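PDB 1U02: trehalose-6-phosphate phosphatase-related protein from Thermoplasma acidophilum, which removes the phosphate from trehalose 6-phosphate to release free trehalose, a magnesium-dependent step of trehalose biosynthesis. Local coordinates for residues I63-A68 / R110-V115. Numbering follows the deposited sequence.
Sequences ICYHGA and RKNLAV
Tyr65 and Leu113 both set CG anti to their own carbonyl carbon (chi1 -62° in Tyr65), and their side chains cross at about a right angle where the HAD-type core meets the four-stranded antiparallel cap sheet. Tyr65 follows core strand 61-64; Lys111 to Ala114 form the type I turn of a cap beta hairpin joining strands 107-111 and 114-118. Leu113 CB sits over the centre of the Tyr65 ring in a CH-pi contact, 3.6 Å from the centroid and 9° off the normal, while Leu113 CD1 reaches the CD2-CE2 side at 3.9 Å from Tyr65 CE2. The ring edge meets Lys111 CB, in plane, 3.8 Å from Tyr65 OH; the lysine chain then runs extended and away to a salt bridge with Glu51. Helix 49-55 adds Pro49 and Glu50 against Tyr65. Leu113 N gives Tyr65 OH a weak, bent hydrogen bond (3.2 Å, 148° at the hydrogen). An alanine in place of Tyr65 would probably open a gap beneath Leu113 CB and leave Leu113 N without its hydroxyl acceptor. At the ring's edge, in its plane, one water hydrogen-bonds Tyr65 OH at 2.7 Å and accepts a hydrogen bond from Asn112 ND2 at 2.9 Å.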
# COMPACT_ATOMS: atom_id res chain seq x y z
N ILE A 63 2.97 1.27 7.81
CA ILE A 63 2.68 2.62 7.38
C ILE A 63 1.56 2.36 6.37
O ILE A 63 1.80 1.79 5.31
CB ILE A 63 3.90 3.27 6.68
CG1 ILE A 63 5.03 3.48 7.69
CG2 ILE A 63 3.50 4.62 6.07
CD1 ILE A 63 6.33 3.96 7.07
N CYS A 64 0.33 2.76 6.72
CA CYS A 64 -0.82 2.54 5.85
C CYS A 64 -1.36 3.79 5.18
O CYS A 64 -0.96 4.90 5.52
CB CYS A 64 -1.94 1.87 6.66
SG CYS A 64 -1.44 0.29 7.39
N TYR A 65 -2.26 3.60 4.21
CA TYR A 65 -2.85 4.72 3.47
C TYR A 65 -1.76 5.61 2.89
O TYR A 65 -1.89 6.84 2.87
CB TYR A 65 -3.75 5.56 4.38
CG TYR A 65 -4.95 4.86 4.98
CD1 TYR A 65 -5.98 4.38 4.17
CD2 TYR A 65 -5.08 4.72 6.36
CE1 TYR A 65 -7.12 3.79 4.73
CE2 TYR A 65 -6.21 4.13 6.93
CZ TYR A 65 -7.23 3.68 6.10
OH TYR A 65 -8.36 3.14 6.66
N HIS A 66 -0.67 5.00 2.43
CA HIS A 66 0.45 5.75 1.86
C HIS A 66 1.03 6.76 2.85
O HIS A 66 1.68 7.73 2.45
CB HIS A 66 -0.00 6.47 0.58
CG HIS A 66 -0.26 5.55 -0.58
ND1 HIS A 66 0.75 5.02 -1.35
CD2 HIS A 66 -1.41 5.04 -1.07
CE1 HIS A 66 0.23 4.23 -2.27
NE2 HIS A 66 -1.08 4.23 -2.12
N GLY A 67 0.80 6.52 4.14
CA GLY A 67 1.33 7.41 5.16
C GLY A 67 0.34 8.15 6.04
O GLY A 67 0.74 8.75 7.04
N ALA A 68 -0.95 8.12 5.71
CA ALA A 68 -1.95 8.83 6.51
C ALA A 68 -2.11 8.27 7.92
O ALA A 68 -2.47 9.00 8.85
CB ALA A 68 -3.30 8.83 5.80
N ARG A 110 -14.65 0.15 0.94
CA ARG A 110 -14.68 1.17 1.98
C ARG A 110 -13.60 0.98 3.03
O ARG A 110 -13.35 -0.13 3.48
CB ARG A 110 -16.05 1.16 2.66
CG ARG A 110 -16.17 2.13 3.82
CD ARG A 110 -17.51 1.96 4.51
NE ARG A 110 -17.75 3.00 5.50
CZ ARG A 110 -18.90 3.15 6.16
NH1 ARG A 110 -19.91 2.33 5.92
NH2 ARG A 110 -19.03 4.13 7.04
N LYS A 111 -12.95 2.08 3.40
CA LYS A 111 -11.91 2.07 4.43
C LYS A 111 -12.09 3.35 5.24
O LYS A 111 -12.70 4.31 4.76
CB LYS A 111 -10.53 2.02 3.78
CG LYS A 111 -10.38 0.79 2.90
CD LYS A 111 -9.12 0.77 2.08
CE LYS A 111 -9.20 -0.38 1.08
NZ LYS A 111 -7.91 -0.69 0.44
N ASN A 112 -11.58 3.38 6.47
CA ASN A 112 -11.75 4.56 7.30
C ASN A 112 -11.18 5.85 6.71
O ASN A 112 -11.73 6.93 6.91
CB ASN A 112 -11.14 4.33 8.69
CG ASN A 112 -11.86 3.25 9.46
OD1 ASN A 112 -13.07 3.10 9.35
ND2 ASN A 112 -11.12 2.49 10.26
N LEU A 113 -10.07 5.74 5.97
CA LEU A 113 -9.47 6.94 5.38
C LEU A 113 -9.32 6.88 3.87
O LEU A 113 -8.45 7.54 3.29
CB LEU A 113 -8.11 7.23 6.03
CG LEU A 113 -8.22 7.64 7.51
CD1 LEU A 113 -6.83 7.76 8.13
CD2 LEU A 113 -8.98 8.96 7.61
N ALA A 114 -10.19 6.12 3.22
CA ALA A 114 -10.14 6.02 1.76
C ALA A 114 -11.28 5.18 1.24
O ALA A 114 -11.81 4.32 1.94
CB ALA A 114 -8.80 5.40 1.31
N VAL A 115 -11.69 5.47 0.01
CA VAL A 115 -12.73 4.71 -0.67
C VAL A 115 -12.12 4.41 -2.03
O VAL A 115 -11.79 5.32 -2.79
CB VAL A 115 -14.04 5.50 -0.85
CG1 VAL A 115 -15.05 4.64 -1.59
CG2 VAL A 115 -14.59 5.90 0.52
O HOH W 1 -8.40 2.67 9.27